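Inorganic pyrophosphatase (PDB 3LO0) probably hydrolyses inorganic pyrophosphate to two phosphate ions with the help of magnesium, working as a homohexamer. Local coordinates at residues Val39-Ser44 against Phe99-Gly104; Ala105-Arg110 against Ala129-Lys134. One frame throughout, in Å; residues are numbered along the deposited sequence.

Contact 1 (Val39-Ser44 with Phe99-Gly104) and contact 2 (Ala105-Arg110 with Ala129-Lys134) follow each other along the chain, Gly104 of the first running straight into Ala105 of the second, and their centres are about 11 Å apart. They share one sheet, in which strands 37-41 and 106-118 are antiparallel neighbours: Val39 N lies 2.9 Å from Ile107 O. Ile41 CD1 packs on Ile107 CG2. Contact 1 is the nearer to the predicted substrate site, with the side chain of Glu42 about 4 Å from that of Tyr77 and about 6 Å from a sulfate, probably from the crystallisation liquor. In contact 2 Ile107 stands about 10 Å from Tyr77, side chain to side chain. Both touch a second subunit.

Contact 1 of 2, residues Val39-Ser44 against Phe99-Gly104; sequences VIIEIS and FPVMSG
Ser44 and Ser103 each give a hydroxyl to a backbone carbonyl of the other segment. Ser44 OG bonds to Val101 O at 2.8 Å, and Ser103 OG to Glu42 O at 2.7 Å. In both cases the donor stands above the carbonyl plane, by 58° at Glu42. Ser103 can make this approach because its OG lies beside its own backbone N (chi1 -54°), and serine is short enough to bond across a gap where the backbones run close together. Water 2 ties the two residues further, donating to Ser44 OG and accepting from Ser103 N, while water 1 accepts from Ser44 N and gives a weak bond to Ser103 OG.

Glu42 and Ile43 both face Tyr77, predicted to bind substrate, in a classic beta bulge, and the chain turns a corner at Glu42. The Glu42 CB points away from residues 99-104, and its carboxylate instead accepts from Phe54 N. Just before the bulge, Gly104 N meets Ile41 O at 2.8 Å in an almost straight bond (175° at the hydrogen). Gly104 has a positive phi, where a side chain would press on the preceding carbonyl oxygen, so glycine suits the turn into strand 106-118.

Ile41 carries most of the apolar packing, its CB pointing toward the loop. Its side chain crosses that of Val101 at about a right angle, CG1 to CG1 at 3.8 Å, while its CG2 lies 3.6 Å from Val101 O. Both are buried, beta-branched residues, suited to packing between the strand and the loop, and Val101 also packs on Val63 of the second subunit. Beyond them, Pro100 CB rests 4.0 Å from Ser44 CB, and the Val101 N-H is held by Asn76 OD1.

Contact 2 of 2, residues Ala105-Arg110 against Ala129-Lys134; sequences AVIRAR and AVPTHK
The beta hairpin of strands 106-118 and 124-131 is joined here at the end away from its turn, where Arg110 pairs with Val130 and Ala109 with Pro131. Arg110 and Val130 form the antiparallel hydrogen-bonded pair: Arg110 N donates to Val130 O at 2.8 Å, nearly along the C=O axis, and Val130 N returns a bond to Arg110 O at 2.9 Å. Pro131 has no N-H to give, which fits its place in the non-hydrogen-bonded pair with Ala109. Thr132 N then reaches Arg108 O in a longer bond of 3.2 Å.

On the face shared by Arg110 and Val130, the arginine chain runs extended from CG to NE and lays its guanidinium over the valine. Val130 CG2 sits over the centre of that flat group, 3.6 Å from CZ; the valine chi1 of -62° puts CG1 anti to the carbonyl carbon and leaves CG2 between the backbone N and that carbon, facing the arginine. The cation thus has an apolar support under one face, while its N-H groups bond around it: NH2 to Ile142 O, and NH1 to water 4, which donates to Pro131 O.

Small residues suit the close backbones beside this pair, with Ala109 CB and Ala129 CB 4.0 Å apart. Ile107 reaches the Pro131 ring with CD1, and Thr132 turns its methyl CG2 to within 3.7 Å of Ala109 C. The short strand axes make an angle of 128°, so the pairing is strongly twisted, as in the curled, barrel-like beta-sheet core of the soluble inorganic pyrophosphatase fold.

Contact 1 of 2, residues Val39-Ser44 against Phe99-Gly104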
ATOM      1  N   VAL A  39       7.420  15.075 -18.942  1.00 21.82           N
ATOM      2  CA  VAL A  39       8.267  14.773 -17.810  1.00 21.03           C
ATOM      3  C   VAL A  39       8.345  13.255 -17.606  1.00 20.97           C
ATOM      4  O   VAL A  39       7.311  12.573 -17.520  1.00 20.83           O
ATOM      5  CB  VAL A  39       7.727  15.445 -16.534  1.00 21.47           C
ATOM      6  CG1 VAL A  39       8.697  15.193 -15.359  1.00 21.12           C
ATOM      7  CG2 VAL A  39       7.467  16.946 -16.787  1.00 22.45           C
ATOM      8  N   ILE A  40       9.561  12.730 -17.547  1.00 20.00           N
ATOM      9  CA  ILE A  40       9.770  11.318 -17.223  1.00 21.04           C
ATOM     10  C   ILE A  40       9.895  11.229 -15.743  1.00 19.61           C
ATOM     11  O   ILE A  40      10.790  11.845 -15.168  1.00 20.30           O
ATOM     12  CB  ILE A  40      11.033  10.730 -17.867  1.00 21.16           C
ATOM     13  CG1 ILE A  40      10.818  10.644 -19.368  1.00 23.63           C
ATOM     14  CG2 ILE A  40      11.306   9.317 -17.268  1.00 23.88           C
ATOM     15  CD1 ILE A  40      11.929   9.958 -20.144  1.00 25.05           C
ATOM     16  N   ILE A  41       8.972  10.515 -15.112  1.00 20.25           N
ATOM     17  CA  ILE A  41       8.954  10.382 -13.667  1.00 19.42           C
ATOM     18  C   ILE A  41      10.033   9.395 -13.198  1.00 20.37           C
ATOM     19  O   ILE A  41      10.174   8.280 -13.748  1.00 20.22           O
ATOM     20  CB  ILE A  41       7.565   9.968 -13.122  1.00 19.03           C
ATOM     21  CG1 ILE A  41       6.483  11.024 -13.459  1.00 19.27           C
ATOM     22  CG2 ILE A  41       7.618   9.796 -11.600  1.00 18.70           C
ATOM     23  CD1 ILE A  41       6.839  12.441 -12.981  1.00 20.23           C
ATOM     24  N   GLU A  42      10.798   9.827 -12.210  1.00 19.46           N
ATOM     25  CA  GLU A  42      11.804   8.996 -11.579  1.00 20.71           C
ATOM     26  C   GLU A  42      11.371   8.450 -10.234  1.00 21.36           C
ATOM     27  O   GLU A  42      11.666   7.289  -9.917  1.00 21.51           O
ATOM     28  CB  GLU A  42      13.081   9.787 -11.380  1.00 20.28           C
ATOM     29  CG  GLU A  42      13.814  10.035 -12.648  1.00 22.26           C
ATOM     30  CD  GLU A  42      14.963  10.976 -12.454  1.00 25.57           C
ATOM     31  OE1 GLU A  42      14.704  12.110 -11.972  1.00 23.69           O
ATOM     32  OE2 GLU A  42      16.112  10.586 -12.789  1.00 24.16           O
ATOM     33  N   ILE A  43      10.705   9.303  -9.445  1.00 21.20           N
ATOM     34  CA  ILE A  43      10.277   8.976  -8.088  1.00 20.12           C
ATOM     35  C   ILE A  43       8.814   9.408  -7.900  1.00 19.92           C
ATOM     36  O   ILE A  43       8.460  10.570  -8.156  1.00 19.85           O
ATOM     37  CB  ILE A  43      11.143   9.761  -7.055  1.00 20.42           C
ATOM     38  CG1 ILE A  43      12.629   9.402  -7.243  1.00 21.93           C
ATOM     39  CG2 ILE A  43      10.670   9.499  -5.630  1.00 21.96           C
ATOM     40  CD1 ILE A  43      13.578  10.242  -6.476  1.00 20.65           C
ATOM     41  N   SER A  44       8.005   8.498  -7.392  1.00 20.43           N
ATOM     42  CA  SER A  44       6.573   8.723  -7.212  1.00 22.39           C
ATOM     43  C   SER A  44       6.361   9.555  -5.968  1.00 22.93           C
ATOM     44  O   SER A  44       7.065   9.357  -5.002  1.00 22.78           O
ATOM     45  CB  SER A  44       5.860   7.379  -7.059  1.00 23.02           C
ATOM     46  OG  SER A  44       6.103   6.548  -8.166  1.00 21.97           O
ATOM     47  N   PHE A  99      -2.661  11.527  -7.479  1.00 26.87           N
ATOM     48  CA  PHE A  99      -2.220  10.146  -7.194  1.00 27.21           C
ATOM     49  C   PHE A  99      -0.766   9.983  -7.650  1.00 26.91           C
ATOM     50  O   PHE A  99      -0.346  10.645  -8.606  1.00 26.17           O
ATOM     51  CB  PHE A  99      -3.081   9.145  -7.955  1.00 27.91           C
ATOM     52  CG  PHE A  99      -4.515   9.154  -7.511  1.00 31.00           C
ATOM     53  CD1 PHE A  99      -4.870   8.578  -6.298  1.00 32.71           C
ATOM     54  CD2 PHE A  99      -5.485   9.788  -8.261  1.00 34.95           C
ATOM     55  CE1 PHE A  99      -6.199   8.597  -5.858  1.00 34.99           C
ATOM     56  CE2 PHE A  99      -6.826   9.807  -7.826  1.00 36.10           C
ATOM     57  CZ  PHE A  99      -7.167   9.219  -6.632  1.00 36.20           C
ATOM     58  N   PRO A 100      -0.013   9.087  -7.007  1.00 26.42           N
ATOM     59  CA  PRO A 100       1.375   8.866  -7.476  1.00 26.09           C
ATOM     60  C   PRO A 100       1.413   8.360  -8.908  1.00 25.14           C
ATOM     61  O   PRO A 100       0.537   7.618  -9.318  1.00 24.29           O
ATOM     62  CB  PRO A 100       1.912   7.773  -6.528  1.00 25.53           C
ATOM     63  CG  PRO A 100       1.032   7.824  -5.322  1.00 28.14           C
ATOM     64  CD  PRO A 100      -0.320   8.316  -5.788  1.00 27.63           C
ATOM     65  N   VAL A 101       2.422   8.791  -9.663  1.00 23.83           N
ATOM     66  CA  VAL A 101       2.664   8.301 -11.011  1.00 23.56           C
ATOM     67  C   VAL A 101       3.901   7.423 -10.972  1.00 23.82           C
ATOM     68  O   VAL A 101       4.891   7.757 -10.320  1.00 23.04           O
ATOM     69  CB  VAL A 101       2.887   9.476 -11.966  1.00 23.34           C
ATOM     70  CG1 VAL A 101       3.280   8.998 -13.353  1.00 22.00           C
ATOM     71  CG2 VAL A 101       1.654  10.388 -11.968  1.00 24.10           C
ATOM     72  N   MET A 102       3.865   6.285 -11.662  1.00 25.38           N
ATOM     73  CA  MET A 102       4.962   5.341 -11.536  1.00 26.22           C
ATOM     74  C   MET A 102       6.245   5.850 -12.181  1.00 25.86           C
ATOM     75  O   MET A 102       6.220   6.614 -13.169  1.00 25.13           O
ATOM     76  CB  MET A 102       4.577   3.960 -12.087  1.00 27.49           C
ATOM     77  CG  MET A 102       4.398   3.901 -13.567  1.00 29.79           C
ATOM     78  SD  MET A 102       3.926   2.249 -14.171  1.00 32.99           S
ATOM     79  CE  MET A 102       3.607   2.764 -15.855  1.00 31.00           C
ATOM     80  N   SER A 103       7.373   5.431 -11.610  1.00 25.91           N
ATOM     81  CA  SER A 103       8.678   5.682 -12.209  1.00 25.95           C
ATOM     82  C   SER A 103       8.657   5.091 -13.591  1.00 26.26           C
ATOM     83  O   SER A 103       8.186   3.982 -13.792  1.00 26.55           O
ATOM     84  CB  SER A 103       9.817   4.969 -11.474  1.00 26.79           C
ATOM     85  OG  SER A 103       9.816   5.279 -10.145  1.00 27.26           O
ATOM     86  N   GLY A 104       9.197   5.834 -14.540  1.00 25.10           N
ATOM     87  CA  GLY A 104       9.294   5.391 -15.905  1.00 25.93           C
ATOM     88  C   GLY A 104       8.236   5.936 -16.832  1.00 25.66           C
ATOM     89  O   GLY A 104       8.425   5.913 -18.042  1.00 26.75           O
TER
HETATM   90  O   HOH W   1       9.190   5.872  -6.761  1.00 23.44           O
HETATM   91  O   HOH W   2       6.697   3.806  -9.079  1.00 38.00           O

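Contact 2 of 2, residues Ala105-Arg110 against Ala129-Lys134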
ATOM      1  N   ALA A 105       7.104   6.382 -16.276  1.00 24.75           N
ATOM      2  CA  ALA A 105       6.001   6.882 -17.062  1.00 24.64           C
ATOM      3  C   ALA A 105       6.273   8.311 -17.528  1.00 24.09           C
ATOM      4  O   ALA A 105       6.900   9.091 -16.800  1.00 23.08           O
ATOM      5  CB  ALA A 105       4.692   6.846 -16.226  1.00 24.61           C
ATOM      6  N   VAL A 106       5.811   8.657 -18.736  1.00 23.68           N
ATOM      7  CA  VAL A 106       5.845  10.056 -19.179  1.00 23.29           C
ATOM      8  C   VAL A 106       4.527  10.706 -18.817  1.00 23.53           C
ATOM      9  O   VAL A 106       3.448  10.172 -19.124  1.00 24.30           O
ATOM     10  CB  VAL A 106       6.025  10.178 -20.699  1.00 23.99           C
ATOM     11  CG1 VAL A 106       6.157  11.659 -21.126  1.00 25.90           C
ATOM     12  CG2 VAL A 106       7.229   9.376 -21.161  1.00 26.81           C
ATOM     13  N   ILE A 107       4.592  11.882 -18.225  1.00 22.58           N
ATOM     14  CA  ILE A 107       3.397  12.694 -18.034  1.00 22.38           C
ATOM     15  C   ILE A 107       3.541  14.057 -18.722  1.00 22.78           C
ATOM     16  O   ILE A 107       4.584  14.724 -18.666  1.00 20.71           O
ATOM     17  CB  ILE A 107       3.026  12.827 -16.547  1.00 22.64           C
ATOM     18  CG1 ILE A 107       1.677  13.558 -16.368  1.00 23.04           C
ATOM     19  CG2 ILE A 107       4.161  13.479 -15.776  1.00 21.69           C
ATOM     20  CD1 ILE A 107       1.108  13.463 -14.906  1.00 20.77           C
ATOM     21  N   ARG A 108       2.470  14.453 -19.392  1.00 23.16           N
ATOM     22  CA  ARG A 108       2.399  15.763 -20.002  1.00 24.11           C
ATOM     23  C   ARG A 108       1.996  16.777 -18.928  1.00 23.38           C
ATOM     24  O   ARG A 108       0.925  16.628 -18.239  1.00 24.23           O
ATOM     25  CB  ARG A 108       1.375  15.745 -21.107  1.00 25.37           C
ATOM     26  CG  ARG A 108       1.671  14.760 -22.208  1.00 30.33           C
ATOM     27  CD  ARG A 108       0.456  14.643 -23.134  1.00 36.05           C
ATOM     28  NE  ARG A 108      -0.574  13.807 -22.513  1.00 39.67           N
ATOM     29  CZ  ARG A 108      -1.721  13.466 -23.095  1.00 44.75           C
ATOM     30  NH1 ARG A 108      -2.019  13.905 -24.320  1.00 47.10           N
ATOM     31  NH2 ARG A 108      -2.576  12.677 -22.452  1.00 46.28           N
ATOM     32  N   ALA A 109       2.871  17.748 -18.717  1.00 21.84           N
ATOM     33  CA  ALA A 109       2.702  18.700 -17.633  1.00 21.69           C
ATOM     34  C   ALA A 109       2.867  20.113 -18.121  1.00 21.47           C
ATOM     35  O   ALA A 109       3.272  20.353 -19.257  1.00 20.86           O
ATOM     36  CB  ALA A 109       3.686  18.416 -16.497  1.00 20.29           C
ATOM     37  N   ARG A 110       2.521  21.055 -17.256  1.00 22.19           N
ATOM     38  CA  ARG A 110       2.794  22.454 -17.567  1.00 22.70           C
ATOM     39  C   ARG A 110       3.378  23.129 -16.367  1.00 21.50           C
ATOM     40  O   ARG A 110       2.900  22.938 -15.234  1.00 21.25           O
ATOM     41  CB  ARG A 110       1.584  23.191 -18.116  1.00 23.26           C
ATOM     42  CG  ARG A 110       0.355  23.161 -17.279  1.00 25.77           C
ATOM     43  CD  ARG A 110      -0.808  23.913 -18.005  1.00 29.26           C
ATOM     44  NE  ARG A 110      -1.987  23.823 -17.150  1.00 28.57           N
ATOM     45  CZ  ARG A 110      -2.150  24.522 -16.021  1.00 28.24           C
ATOM     46  NH1 ARG A 110      -3.228  24.318 -15.277  1.00 27.05           N
ATOM     47  NH2 ARG A 110      -1.248  25.424 -15.638  1.00 28.71           N
ATOM     48  N   ALA A 129       5.341  21.921 -11.666  1.00 19.70           N
ATOM     49  CA  ALA A 129       4.402  21.819 -12.774  1.00 19.26           C
ATOM     50  C   ALA A 129       3.195  21.023 -12.330  1.00 19.31           C
ATOM     51  O   ALA A 129       3.230  20.344 -11.291  1.00 19.91           O
ATOM     52  CB  ALA A 129       5.098  21.138 -14.002  1.00 18.90           C
ATOM     53  N   VAL A 130       2.121  21.130 -13.106  1.00 19.68           N
ATOM     54  CA  VAL A 130       0.915  20.393 -12.865  1.00 19.38           C
ATOM     55  C   VAL A 130       0.540  19.661 -14.127  1.00 20.17           C
ATOM     56  O   VAL A 130       1.000  20.024 -15.207  1.00 19.74           O
ATOM     57  CB  VAL A 130      -0.248  21.281 -12.436  1.00 19.87           C
ATOM     58  CG1 VAL A 130       0.070  21.976 -11.109  1.00 18.55           C
ATOM     59  CG2 VAL A 130      -0.636  22.279 -13.599  1.00 18.41           C
ATOM     60  N   PRO A 131      -0.269  18.616 -13.992  1.00 20.68           N
ATOM     61  CA  PRO A 131      -0.733  17.912 -15.187  1.00 21.95           C
ATOM     62  C   PRO A 131      -1.550  18.829 -16.104  1.00 22.12           C
ATOM     63  O   PRO A 131      -2.264  19.731 -15.624  1.00 22.39           O
ATOM     64  CB  PRO A 131      -1.600  16.795 -14.626  1.00 22.44           C
ATOM     65  CG  PRO A 131      -1.123  16.591 -13.197  1.00 20.74           C
ATOM     66  CD  PRO A 131      -0.748  17.973 -12.752  1.00 21.53           C
ATOM     67  N   THR A 132      -1.460  18.606 -17.410  1.00 22.92           N
ATOM     68  CA  THR A 132      -2.224  19.415 -18.337  1.00 24.41           C
ATOM     69  C   THR A 132      -3.703  19.065 -18.222  1.00 25.90           C
ATOM     70  O   THR A 132      -4.063  17.997 -17.723  1.00 24.26           O
ATOM     71  CB  THR A 132      -1.764  19.230 -19.793  1.00 24.48           C
ATOM     72  OG1 THR A 132      -1.949  17.869 -20.176  1.00 25.78           O
ATOM     73  CG2 THR A 132      -0.296  19.583 -19.911  1.00 24.63           C
ATOM     74  N   HIS A 133      -4.545  19.953 -18.748  1.00 27.85           N
ATOM     75  CA  HIS A 133      -5.986  19.829 -18.601  1.00 29.10           C
ATOM     76  C   HIS A 133      -6.491  18.522 -19.201  1.00 30.09           C
ATOM     77  O   HIS A 133      -7.463  17.947 -18.718  1.00 30.03           O
ATOM     78  CB  HIS A 133      -6.712  21.030 -19.200  1.00 31.06           C
ATOM     79  CG  HIS A 133      -6.803  21.015 -20.690  1.00 35.12           C
ATOM     80  ND1 HIS A 133      -7.885  20.477 -21.359  1.00 41.87           N
ATOM     81  CD2 HIS A 133      -5.968  21.497 -21.641  1.00 39.86           C
ATOM     82  CE1 HIS A 133      -7.704  20.619 -22.663  1.00 43.43           C
ATOM     83  NE2 HIS A 133      -6.551  21.236 -22.862  1.00 43.48           N
ATOM     84  N   LYS A 134      -5.807  18.062 -20.236  1.00 30.14           N
ATOM     85  CA  LYS A 134      -6.052  16.775 -20.851  1.00 31.74           C
ATOM     86  C   LYS A 134      -5.888  15.638 -19.861  1.00 31.52           C
ATOM     87  O   LYS A 134      -6.677  14.692 -19.858  1.00 34.04           O
ATOM     88  CB  LYS A 134      -5.054  16.565 -22.010  1.00 31.87           C
TER
HETATM   89  O   HOH W   3      -3.443  22.526 -19.743  1.00 43.78           O
HETATM   90  O   HOH W   4      -4.361  21.409 -15.510  1.00 43.88           O